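Local coordinates for ectonucleoside triphosphate diphosphohydrolase 4 (PDB 6WG5), which belongs to the GDA1/CD39 family of nucleoside phosphatases, two-lobed proteins related in fold to actin, at residues A[44-56]-A[85-97]. Numbering follows the deposited sequence.
Sequences IVVDCGSSGSRVF and VMKIKPGISEFAT
With chi1 of Arg54 at -41° and that of Lys87 at -55°, both side chains set CG beside their own backbone N and anti to the carbonyl carbon, and the two methylene chains cross where Arg54 CG lies 3.5 Å from Lys87 CG. Arg54 then bends at its second torsion, while Lys87 stays extended; the aliphatic stems pack, while Arg54 NE and Lys87 NZ, of like charge, end 5.6 Å apart without touching. The guanidinium turns along its own hairpin instead: NH1 gives a hydrogen bond and salt bridge of 2.6 Å to Asp47 OD2, which lies nearly in the guanidinium plane and probably sets its rotation, although NH1 meets the carboxylate from above its plane. Gly52 O lies over one guanidinium face. Beyond Arg54 on this face, branched Val85 meets Phe56 with both methyls: CG2 approaches the ring obliquely, 3.5 Å from CD1, and CG1 makes an off-centre CH-pi contact.

Strands 53-56 and 85-88 run antiparallel at 167°. Ser53 and Ile88 exchange two nearly straight backbone bonds, each 2.8 Å; Val55 N reaches Met86 O at 3.0 Å, but the return bond is weak. On the other face, Val55 CG1 packs against Met86 CB, and Leu109 of helix 107-116 covers Val55, Met86 and Ile88. The Ser53 hydroxyl is hydrogen-bonded to the Tyr105 hydroxyl. After the cis peptide before Pro90, the chain passes close beside the turn, Gly52 and Gly91 approaching to 3.6 Å between CA atoms, a closeness that glycines permit. Hairpin 44-56 plus an antiparallel third strand, with strand 127-131 parallel on its far side, is the sheet arrangement characteristic of the actin-like ATPase fold.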
# COMPACT_ATOMS: atom_id res chain seq x y z
N ILE A 44 -10.57 -13.47 -11.66
CA ILE A 44 -11.07 -13.38 -10.29
C ILE A 44 -9.89 -13.44 -9.33
O ILE A 44 -9.02 -14.31 -9.46
CB ILE A 44 -12.07 -14.51 -9.98
CG1 ILE A 44 -13.26 -14.45 -10.95
CG2 ILE A 44 -12.59 -14.38 -8.55
CD1 ILE A 44 -13.92 -15.79 -11.18
N VAL A 45 -9.87 -12.52 -8.36
CA VAL A 45 -8.84 -12.46 -7.34
C VAL A 45 -9.52 -12.40 -5.98
O VAL A 45 -10.46 -11.63 -5.79
CB VAL A 45 -7.91 -11.25 -7.52
CG1 VAL A 45 -6.78 -11.28 -6.50
CG2 VAL A 45 -7.35 -11.21 -8.94
N VAL A 46 -9.04 -13.22 -5.04
CA VAL A 46 -9.53 -13.21 -3.67
C VAL A 46 -8.41 -12.68 -2.78
O VAL A 46 -7.31 -13.25 -2.74
CB VAL A 46 -9.98 -14.61 -3.22
CG1 VAL A 46 -10.30 -14.62 -1.72
CG2 VAL A 46 -11.19 -15.06 -4.01
N ASP A 47 -8.69 -11.60 -2.06
CA ASP A 47 -7.78 -11.06 -1.05
C ASP A 47 -8.15 -11.68 0.29
O ASP A 47 -9.18 -11.35 0.88
CB ASP A 47 -7.87 -9.54 -1.01
CG ASP A 47 -7.20 -8.95 0.22
OD1 ASP A 47 -6.32 -9.62 0.81
OD2 ASP A 47 -7.55 -7.81 0.59
N CYS A 48 -7.30 -12.58 0.79
CA CYS A 48 -7.51 -13.26 2.07
C CYS A 48 -6.70 -12.54 3.13
O CYS A 48 -5.54 -12.89 3.40
CB CYS A 48 -7.14 -14.73 1.97
SG CYS A 48 -8.37 -15.75 1.12
N GLY A 49 -7.31 -11.53 3.75
CA GLY A 49 -6.65 -10.77 4.80
C GLY A 49 -6.90 -11.35 6.18
O GLY A 49 -7.52 -12.40 6.35
N SER A 50 -6.40 -10.64 7.19
CA SER A 50 -6.57 -11.08 8.57
C SER A 50 -8.01 -10.90 9.03
O SER A 50 -8.62 -11.83 9.56
CB SER A 50 -5.61 -10.32 9.49
OG SER A 50 -4.26 -10.53 9.11
N SER A 51 -8.56 -9.70 8.83
CA SER A 51 -9.90 -9.40 9.31
C SER A 51 -11.00 -10.04 8.46
O SER A 51 -12.14 -10.14 8.93
CB SER A 51 -10.11 -7.88 9.34
OG SER A 51 -9.81 -7.30 8.09
N GLY A 52 -10.69 -10.48 7.25
CA GLY A 52 -11.70 -11.07 6.40
C GLY A 52 -11.13 -11.37 5.02
O GLY A 52 -9.92 -11.37 4.81
N SER A 53 -12.05 -11.63 4.09
CA SER A 53 -11.69 -11.96 2.72
C SER A 53 -12.59 -11.21 1.76
O SER A 53 -13.78 -11.02 2.03
CB SER A 53 -11.79 -13.47 2.46
OG SER A 53 -10.87 -14.19 3.27
N ARG A 54 -12.02 -10.79 0.63
CA ARG A 54 -12.75 -10.07 -0.40
C ARG A 54 -12.43 -10.67 -1.76
O ARG A 54 -11.33 -11.17 -1.99
CB ARG A 54 -12.40 -8.57 -0.40
CG ARG A 54 -12.27 -7.96 0.99
CD ARG A 54 -10.84 -8.07 1.51
NE ARG A 54 -10.78 -7.92 2.96
CZ ARG A 54 -9.65 -7.89 3.67
NH1 ARG A 54 -8.48 -8.00 3.06
NH2 ARG A 54 -9.70 -7.75 4.99
N VAL A 55 -13.40 -10.61 -2.67
CA VAL A 55 -13.26 -11.13 -4.02
C VAL A 55 -13.52 -10.00 -5.00
O VAL A 55 -14.44 -9.19 -4.80
CB VAL A 55 -14.21 -12.32 -4.28
CG1 VAL A 55 -15.65 -11.93 -3.97
CG2 VAL A 55 -14.08 -12.81 -5.72
N PHE A 56 -12.71 -9.94 -6.06
CA PHE A 56 -12.85 -8.95 -7.11
C PHE A 56 -12.91 -9.66 -8.45
O PHE A 56 -12.10 -10.54 -8.72
CB PHE A 56 -11.68 -7.96 -7.11
CG PHE A 56 -11.47 -7.26 -5.80
CD1 PHE A 56 -11.93 -5.97 -5.60
CD2 PHE A 56 -10.79 -7.89 -4.77
CE1 PHE A 56 -11.73 -5.32 -4.39
CE2 PHE A 56 -10.59 -7.25 -3.56
CZ PHE A 56 -11.06 -5.96 -3.37
N VAL A 85 -17.80 -6.75 -6.27
CA VAL A 85 -16.99 -7.06 -5.10
C VAL A 85 -17.89 -7.60 -4.00
O VAL A 85 -19.04 -7.17 -3.85
CB VAL A 85 -16.22 -5.82 -4.60
CG1 VAL A 85 -15.34 -6.16 -3.41
CG2 VAL A 85 -15.39 -5.22 -5.73
N MET A 86 -17.37 -8.56 -3.24
CA MET A 86 -18.05 -9.09 -2.06
C MET A 86 -17.01 -9.34 -0.98
O MET A 86 -15.86 -9.69 -1.27
CB MET A 86 -18.81 -10.39 -2.37
CG MET A 86 -19.31 -11.11 -1.12
SD MET A 86 -20.43 -12.48 -1.48
CE MET A 86 -21.97 -11.60 -1.72
N LYS A 87 -17.42 -9.16 0.27
CA LYS A 87 -16.54 -9.32 1.42
C LYS A 87 -17.20 -10.21 2.46
O LYS A 87 -18.42 -10.18 2.64
CB LYS A 87 -16.19 -7.96 2.04
CG LYS A 87 -15.60 -6.96 1.06
CD LYS A 87 -15.11 -5.70 1.76
CE LYS A 87 -14.44 -4.74 0.79
NZ LYS A 87 -13.95 -3.51 1.47
N ILE A 88 -16.38 -11.00 3.16
CA ILE A 88 -16.84 -11.86 4.24
C ILE A 88 -15.83 -11.81 5.37
O ILE A 88 -14.65 -11.52 5.17
CB ILE A 88 -17.07 -13.32 3.78
CG1 ILE A 88 -15.77 -13.94 3.28
CG2 ILE A 88 -18.15 -13.37 2.70
CD1 ILE A 88 -15.88 -15.43 2.97
N LYS A 89 -16.31 -12.11 6.57
CA LYS A 89 -15.47 -12.16 7.77
C LYS A 89 -15.54 -13.55 8.38
O LYS A 89 -16.43 -14.33 8.02
CB LYS A 89 -15.91 -11.09 8.77
CG LYS A 89 -15.17 -9.77 8.61
CD LYS A 89 -16.10 -8.57 8.67
CE LYS A 89 -15.34 -7.27 8.47
NZ LYS A 89 -16.23 -6.08 8.43
N PRO A 90 -14.63 -13.88 9.31
CA PRO A 90 -13.55 -13.08 9.91
C PRO A 90 -12.17 -13.27 9.29
O PRO A 90 -11.21 -12.68 9.78
CB PRO A 90 -13.55 -13.58 11.35
CG PRO A 90 -13.89 -15.03 11.22
CD PRO A 90 -14.79 -15.17 10.01
N GLY A 91 -12.06 -14.08 8.24
CA GLY A 91 -10.79 -14.34 7.60
C GLY A 91 -10.46 -15.83 7.59
O GLY A 91 -11.09 -16.64 8.26
N ILE A 92 -9.44 -16.16 6.80
CA ILE A 92 -9.06 -17.55 6.62
C ILE A 92 -8.12 -18.04 7.72
O ILE A 92 -8.10 -19.23 8.03
CB ILE A 92 -8.43 -17.75 5.23
CG1 ILE A 92 -8.69 -19.17 4.72
CG2 ILE A 92 -6.92 -17.47 5.25
CD1 ILE A 92 -8.48 -19.34 3.23
N SER A 93 -7.34 -17.13 8.32
CA SER A 93 -6.37 -17.53 9.33
C SER A 93 -7.02 -18.17 10.55
O SER A 93 -6.35 -18.91 11.28
CB SER A 93 -5.54 -16.31 9.77
OG SER A 93 -6.37 -15.31 10.33
N GLU A 94 -8.31 -17.91 10.78
CA GLU A 94 -8.97 -18.46 11.96
C GLU A 94 -9.02 -19.98 11.92
O GLU A 94 -9.04 -20.63 12.97
CB GLU A 94 -10.38 -17.89 12.09
CG GLU A 94 -10.42 -16.37 12.16
CD GLU A 94 -9.67 -15.81 13.35
OE1 GLU A 94 -10.22 -15.82 14.47
OE2 GLU A 94 -8.51 -15.37 13.17
N PHE A 95 -9.04 -20.57 10.72
CA PHE A 95 -9.10 -22.01 10.57
C PHE A 95 -7.72 -22.66 10.58
O PHE A 95 -7.53 -23.71 9.95
CB PHE A 95 -9.84 -22.38 9.28
CG PHE A 95 -11.23 -21.80 9.19
CD1 PHE A 95 -11.90 -21.79 7.99
CD2 PHE A 95 -11.86 -21.27 10.31
CE1 PHE A 95 -13.16 -21.27 7.89
CE2 PHE A 95 -13.13 -20.75 10.22
CZ PHE A 95 -13.79 -20.75 9.00
N ALA A 96 -6.76 -22.05 11.27
CA ALA A 96 -5.44 -22.66 11.41
C ALA A 96 -5.55 -24.11 11.86
O ALA A 96 -4.77 -24.97 11.42
CB ALA A 96 -4.60 -21.86 12.41
N THR A 97 -6.52 -24.41 12.72
CA THR A 97 -6.74 -25.76 13.22
C THR A 97 -7.90 -26.47 12.53
O THR A 97 -8.13 -27.65 12.81
CB THR A 97 -7.00 -25.72 14.73
OG1 THR A 97 -8.24 -25.04 14.99
CG2 THR A 97 -5.87 -25.01 15.46